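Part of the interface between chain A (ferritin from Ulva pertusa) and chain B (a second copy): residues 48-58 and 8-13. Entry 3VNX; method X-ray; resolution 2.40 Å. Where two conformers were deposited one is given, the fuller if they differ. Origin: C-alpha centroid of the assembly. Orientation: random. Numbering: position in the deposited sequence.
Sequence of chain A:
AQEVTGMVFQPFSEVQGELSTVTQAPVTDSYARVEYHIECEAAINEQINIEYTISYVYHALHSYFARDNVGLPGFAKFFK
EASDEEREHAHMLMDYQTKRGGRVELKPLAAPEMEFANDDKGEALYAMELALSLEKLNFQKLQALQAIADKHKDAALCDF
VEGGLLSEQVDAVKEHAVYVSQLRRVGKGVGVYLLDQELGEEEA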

ATOM      1  N   ILE A  48       0.130 -28.228 -46.084  1.00 43.30           N
ATOM      2  CA  ILE A  48       1.231 -27.386 -45.637  1.00 41.31           C
ATOM      3  C   ILE A  48       1.664 -26.444 -46.765  1.00 47.60           C
ATOM      4  O   ILE A  48       1.754 -25.221 -46.572  1.00 44.21           O
ATOM      5  N   ASN A  49       1.909 -27.005 -47.947  1.00 42.49           N
ATOM      6  CA  ASN A  49       2.378 -26.193 -49.065  1.00 42.98           C
ATOM      7  C   ASN A  49       1.369 -25.127 -49.467  1.00 43.91           C
ATOM      8  O   ASN A  49       1.745 -24.043 -49.915  1.00 40.86           O
ATOM      9  N   ILE A  50       0.086 -25.438 -49.306  1.00 47.80           N
ATOM     10  CA  ILE A  50      -0.974 -24.502 -49.670  1.00 42.23           C
ATOM     11  C   ILE A  50      -1.001 -23.289 -48.724  1.00 47.50           C
ATOM     12  O   ILE A  50      -1.169 -22.142 -49.162  1.00 41.47           O
ATOM     13  N   GLU A  51      -0.822 -23.545 -47.427  1.00 48.44           N
ATOM     14  CA  GLU A  51      -0.814 -22.477 -46.432  1.00 47.91           C
ATOM     15  C   GLU A  51       0.451 -21.678 -46.633  1.00 47.34           C
ATOM     16  O   GLU A  51       0.436 -20.431 -46.656  1.00 46.79           O
ATOM     17  N   TYR A  52       1.552 -22.402 -46.792  1.00 42.83           N
ATOM     18  CA  TYR A  52       2.832 -21.741 -47.015  1.00 43.13           C
ATOM     19  C   TYR A  52       2.795 -20.843 -48.258  1.00 38.00           C
ATOM     20  O   TYR A  52       3.309 -19.728 -48.214  1.00 43.64           O
ATOM     21  N   THR A  53       2.167 -21.296 -49.343  1.00 37.46           N
ATOM     22  CA  THR A  53       2.040 -20.475 -50.553  0.73 44.31           C
ATOM     23  C   THR A  53       1.206 -19.228 -50.284  1.00 43.83           C
ATOM     24  O   THR A  53       1.590 -18.109 -50.648  1.00 44.52           O
ATOM     25  N   ILE A  54       0.053 -19.429 -49.646  1.00 40.19           N
ATOM     26  CA  ILE A  54      -0.854 -18.315 -49.350  1.00 48.65           C
ATOM     27  C   ILE A  54      -0.211 -17.274 -48.410  1.00 46.66           C
ATOM     28  O   ILE A  54      -0.436 -16.068 -48.535  1.00 43.40           O
ATOM     29  N   SER A  55       0.599 -17.753 -47.478  1.00 42.86           N
ATOM     30  CA  SER A  55       1.364 -16.854 -46.638  1.00 47.59           C
ATOM     31  C   SER A  55       2.256 -15.956 -47.500  1.00 47.53           C
ATOM     32  O   SER A  55       2.364 -14.752 -47.254  1.00 38.59           O
ATOM     33  N   TYR A  56       2.883 -16.547 -48.517  1.00 45.46           N
ATOM     34  CA  TYR A  56       3.837 -15.830 -49.365  1.00 45.46           C
ATOM     35  C   TYR A  56       3.093 -14.798 -50.218  1.00 43.76           C
ATOM     36  O   TYR A  56       3.533 -13.652 -50.383  1.00 41.53           O
ATOM     37  N   VAL A  57       1.953 -15.213 -50.751  1.00 44.43           N
ATOM     38  CA  VAL A  57       1.104 -14.321 -51.522  1.00 39.28           C
ATOM     39  C   VAL A  57       0.667 -13.151 -50.667  1.00 45.25           C
ATOM     40  O   VAL A  57       0.710 -11.999 -51.107  1.00 44.59           O
ATOM     41  N   TYR A  58       0.235 -13.442 -49.441  1.00 42.42           N
ATOM     42  CA  TYR A  58      -0.175 -12.372 -48.540  1.00 43.04           C
ATOM     43  C   TYR A  58       0.966 -11.408 -48.256  1.00 47.10           C
ATOM     44  O   TYR A  58       0.749 -10.197 -48.118  1.00 42.30           O
TER
ATOM     45  N   VAL B   8       3.870 -26.704 -58.563  1.00 79.31           N
ATOM     46  CA  VAL B   8       2.706 -27.570 -58.755  1.00 86.62           C
ATOM     47  C   VAL B   8       1.461 -26.975 -58.083  1.00 96.90           C
ATOM     48  O   VAL B   8       0.327 -27.416 -58.330  1.00 92.40           O
ATOM     49  N   PHE B   9       1.672 -25.965 -57.240  1.00 92.05           N
ATOM     50  CA  PHE B   9       0.555 -25.146 -56.772  1.00 72.49           C
ATOM     51  C   PHE B   9       0.687 -23.718 -57.295  1.00 76.78           C
ATOM     52  O   PHE B   9       1.574 -22.957 -56.884  1.00 72.71           O
ATOM     53  N   GLN B  10      -0.192 -23.389 -58.236  1.00 78.99           N
ATOM     54  CA  GLN B  10      -0.259 -22.067 -58.829  1.00 73.13           C
ATOM     55  C   GLN B  10      -1.554 -21.429 -58.358  1.00 71.08           C
ATOM     56  O   GLN B  10      -2.608 -21.598 -58.974  1.00 66.30           O
ATOM     57  N   PRO B  11      -1.474 -20.712 -57.236  1.00 68.16           N
ATOM     58  CA  PRO B  11      -2.603 -20.069 -56.571  1.00 61.62           C
ATOM     59  C   PRO B  11      -3.386 -19.169 -57.511  1.00 55.81           C
ATOM     60  O   PRO B  11      -4.612 -19.168 -57.474  1.00 58.21           O
ATOM     61  N   PHE B  12      -2.690 -18.409 -58.344  1.00 55.40           N
ATOM     62  CA  PHE B  12      -3.377 -17.451 -59.199  1.00 59.23           C
ATOM     63  C   PHE B  12      -4.084 -18.087 -60.385  1.00 60.16           C
ATOM     64  O   PHE B  12      -5.017 -17.506 -60.936  1.00 62.41           O
ATOM     65  N   SER B  13      -3.661 -19.278 -60.783  1.00 59.59           N
ATOM     66  CA  SER B  13      -4.427 -19.973 -61.804  1.00 65.52           C
ATOM     67  C   SER B  13      -5.600 -20.643 -61.107  1.00 56.52           C
ATOM     68  O   SER B  13      -6.741 -20.472 -61.515  1.00 56.64           O
TER

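The contact between these two stretches is made by one face of a helix, residues 48-58 of chain A, against the segment of chain B that leads into a new helix. No direct hydrogen bond crosses between them. Apolar packing covers most of the 305 Å² buried here, and two waters carry the polar traffic.

F9(B) covers far more of this surface than any other residue. Its CA-to-CB bond points toward the helix, and with chi1 at t (-175°) and chi2 at -124° the ring lies among N49(A), I50(A) and T53(A), residues spaced so that their side chains emerge on the same side of the helix. I50(A), with chi1 m and chi2 t, leaves its backbone sideways yet sets CG1 over one face of the ring; the closest pair of the two residues is I50(A) CG2 and F9(B) CE1, at 4.1 Å. A branched aliphatic chain suits this position because it can lie against a flat aromatic face without asking for a polar partner. T53(A) meets the same ring at its edge, with T53(A) OG1 3.6 Å from F9(B) CD1. N49(A) is in the t rotamer, which brings its end nearer to chain B than its sideways start would suggest, and N49(A) OD1 comes within 3.6 Å of F9(B) CB.

V57(A), one turn beyond T53(A), contributes the next largest area. It points toward chain B with chi1 at t: CG1 of V57(A) lies 3.7 Å from CZ of F12(B), and CG2 of V57(A) is within reach of both partners, 4.2 Å from CG of P11(B) and 4.1 Å from CE2 of F12(B). F12(B) starts out sideways, but its m rotamer (chi1 -63°) carries the ring end back to the valine. A short, compact, branched side chain suits a site where a proline and an aromatic ring both come close.

T53(A) joins these two clusters. With chi1 at m (-68°), T53(A) CG2 packs 3.6 Å from P11(B) CG and 3.7 Å from F9(B) CD1, while T53(A) OG1, also against the F9(B) ring, donates a hydrogen bond to N49(A) O at 2.9 Å, one turn back along its own helix. Threonine thus gives an apolar surface while keeping its hydroxyl satisfied in a buried setting. P11(B) is at home in the first turn of its helix, where its lack of a backbone NH costs nothing, and its C-gamma endo ring presents CG to both T53(A) and V57(A).

The waters tie the backbone of F9(B) to polar side chains of the helix. Water 1 donates to N49(A) OD1 at 3.2 Å and accepts from F9(B) N at 3.0 Å. Water 2 donates both to T53(A) OG1, at 2.8 Å, and to F9(B) O, at 3.2 Å. The amide and carbonyl of F9(B) therefore each have a partner, and the waters lie to one side of the ring, which packs against both apolar and polar atoms of the helix.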

ATOM      1  CB  ILE A  48       2.433 -28.205 -45.141  1.00 46.43           C
ATOM      2  CG1 ILE A  48       2.137 -28.777 -43.759  1.00 45.67           C
ATOM      3  CG2 ILE A  48       3.679 -27.335 -45.072  1.00 44.74           C
ATOM      4  CD1 ILE A  48       2.896 -30.034 -43.432  1.00 47.06           C
ATOM      5  CB  ASN A  49       2.738 -27.070 -50.275  1.00 50.68           C
ATOM      6  CG  ASN A  49       3.186 -26.247 -51.490  1.00 52.02           C
ATOM      7  OD1 ASN A  49       2.500 -26.210 -52.516  1.00 53.95           O
ATOM      8  ND2 ASN A  49       4.337 -25.582 -51.372  1.00 48.41           N
ATOM      9  CB  ILE A  50      -2.336 -25.217 -49.708  1.00 46.87           C
ATOM     10  CG1 ILE A  50      -2.307 -26.317 -50.772  1.00 49.72           C
ATOM     11  CG2 ILE A  50      -3.474 -24.227 -49.967  1.00 46.14           C
ATOM     12  CD1 ILE A  50      -3.636 -26.956 -51.047  1.00 47.62           C
ATOM     13  CB  GLU A  51      -0.844 -23.033 -44.998  1.00 48.26           C
ATOM     14  CG  GLU A  51      -2.035 -23.932 -44.657  1.00 47.15           C
ATOM     15  CD  GLU A  51      -3.373 -23.186 -44.478  1.00 54.89           C
ATOM     16  OE1 GLU A  51      -4.414 -23.878 -44.371  1.00 53.71           O
ATOM     17  OE2 GLU A  51      -3.404 -21.934 -44.436  1.00 46.09           O
ATOM     18  CB  TYR A  52       3.990 -22.741 -47.068  1.00 42.50           C
ATOM     19  CG  TYR A  52       5.110 -22.425 -46.091  1.00 44.31           C
ATOM     20  CD1 TYR A  52       5.717 -21.170 -46.090  1.00 42.97           C
ATOM     21  CD2 TYR A  52       5.564 -23.379 -45.174  1.00 40.96           C
ATOM     22  CE1 TYR A  52       6.742 -20.861 -45.196  1.00 41.38           C
ATOM     23  CE2 TYR A  52       6.602 -23.089 -44.277  1.00 37.12           C
ATOM     24  CZ  TYR A  52       7.186 -21.821 -44.294  1.00 48.35           C
ATOM     25  OH  TYR A  52       8.217 -21.501 -43.421  1.00 45.24           O
ATOM     26  CB  THR A  53       1.389 -21.245 -51.733  0.73 42.34           C
ATOM     27  OG1 THR A  53       2.271 -22.275 -52.184  0.73 43.88           O
ATOM     28  CG2 THR A  53       1.104 -20.306 -52.893  0.73 40.65           C
ATOM     29  CB  ILE A  54      -2.175 -18.828 -48.768  1.00 49.07           C
ATOM     30  CG1 ILE A  54      -2.947 -19.604 -49.836  1.00 47.89           C
ATOM     31  CG2 ILE A  54      -3.006 -17.686 -48.217  1.00 49.34           C
ATOM     32  CD1 ILE A  54      -4.182 -20.273 -49.293  1.00 50.25           C
ATOM     33  CB  SER A  55       2.207 -17.654 -45.649  1.00 39.02           C
ATOM     34  OG  SER A  55       3.117 -16.810 -44.991  1.00 41.96           O
ATOM     35  CB  TYR A  56       4.561 -16.842 -50.247  1.00 43.34           C
ATOM     36  CG  TYR A  56       5.956 -16.477 -50.744  1.00 43.30           C
ATOM     37  CD1 TYR A  56       6.937 -16.017 -49.876  1.00 40.28           C
ATOM     38  CD2 TYR A  56       6.300 -16.663 -52.083  1.00 43.97           C
ATOM     39  CE1 TYR A  56       8.222 -15.723 -50.340  1.00 52.24           C
ATOM     40  CE2 TYR A  56       7.571 -16.369 -52.558  1.00 46.30           C
ATOM     41  CZ  TYR A  56       8.531 -15.906 -51.688  1.00 52.38           C
ATOM     42  OH  TYR A  56       9.795 -15.616 -52.166  1.00 45.69           O
ATOM     43  CB  VAL A  57      -0.146 -15.042 -52.006  1.00 42.21           C
ATOM     44  CG1 VAL A  57      -1.095 -14.052 -52.655  1.00 42.20           C
ATOM     45  CG2 VAL A  57       0.232 -16.160 -52.961  1.00 40.40           C
ATOM     46  CB  TYR A  58      -0.770 -12.921 -47.248  1.00 39.99           C
ATOM     47  CG  TYR A  58      -2.211 -13.342 -47.435  1.00 48.70           C
ATOM     48  CD1 TYR A  58      -2.974 -12.788 -48.455  1.00 42.85           C
ATOM     49  CD2 TYR A  58      -2.808 -14.289 -46.608  1.00 45.22           C
ATOM     50  CE1 TYR A  58      -4.292 -13.158 -48.651  1.00 50.92           C
ATOM     51  CE2 TYR A  58      -4.133 -14.670 -46.798  1.00 54.34           C
ATOM     52  CZ  TYR A  58      -4.875 -14.096 -47.827  1.00 61.22           C
ATOM     53  OH  TYR A  58      -6.198 -14.453 -48.050  1.00 50.24           O
TER
ATOM     54  CB  VAL B   8       2.979 -29.032 -58.290  1.00 84.19           C
ATOM     55  CG1 VAL B   8       1.670 -29.811 -58.087  1.00 82.97           C
ATOM     56  CG2 VAL B   8       3.889 -29.741 -59.290  1.00 77.86           C
ATOM     57  CB  PHE B   9       0.393 -25.180 -55.251  1.00 68.63           C
ATOM     58  CG  PHE B   9      -0.822 -24.430 -54.757  1.00 65.20           C
ATOM     59  CD1 PHE B   9      -0.697 -23.411 -53.809  1.00 61.43           C
ATOM     60  CD2 PHE B   9      -2.083 -24.719 -55.265  1.00 60.66           C
ATOM     61  CE1 PHE B   9      -1.821 -22.704 -53.354  1.00 57.16           C
ATOM     62  CE2 PHE B   9      -3.207 -24.028 -54.824  1.00 59.31           C
ATOM     63  CZ  PHE B   9      -3.075 -23.013 -53.862  1.00 60.92           C
ATOM     64  CB  GLN B  10      -0.230 -22.156 -60.353  1.00 81.05           C
ATOM     65  CG  GLN B  10       0.499 -20.996 -61.032  1.00 89.56           C
ATOM     66  CD  GLN B  10       2.017 -21.076 -60.872  1.00 92.38           C
ATOM     67  OE1 GLN B  10       2.759 -20.259 -61.424  1.00 90.12           O
ATOM     68  NE2 GLN B  10       2.481 -22.065 -60.113  1.00 91.60           N
ATOM     69  CB  PRO B  11      -1.924 -19.219 -55.491  1.00 59.61           C
ATOM     70  CG  PRO B  11      -0.489 -19.107 -55.923  1.00 55.55           C
ATOM     71  CD  PRO B  11      -0.202 -20.409 -56.565  1.00 65.42           C
ATOM     72  CB  PHE B  12      -2.434 -16.343 -59.649  1.00 57.97           C
ATOM     73  CG  PHE B  12      -1.917 -15.518 -58.518  1.00 49.57           C
ATOM     74  CD1 PHE B  12      -2.651 -14.454 -58.033  1.00 52.40           C
ATOM     75  CD2 PHE B  12      -0.707 -15.822 -57.920  1.00 56.12           C
ATOM     76  CE1 PHE B  12      -2.174 -13.684 -56.971  1.00 56.43           C
ATOM     77  CE2 PHE B  12      -0.222 -15.064 -56.863  1.00 56.61           C
ATOM     78  CZ  PHE B  12      -0.959 -13.993 -56.387  1.00 51.15           C
ATOM     79  CB  SER B  13      -3.571 -20.965 -62.597  1.00 56.88           C
ATOM     80  OG  SER B  13      -3.325 -22.140 -61.853  1.00 77.97           O
TER
HETATM   81  O   HOH W   1       3.924 -25.494 -55.340  1.00 59.96           O
HETATM   82  O   HOH W   2       3.519 -21.807 -54.685  1.00 46.91           O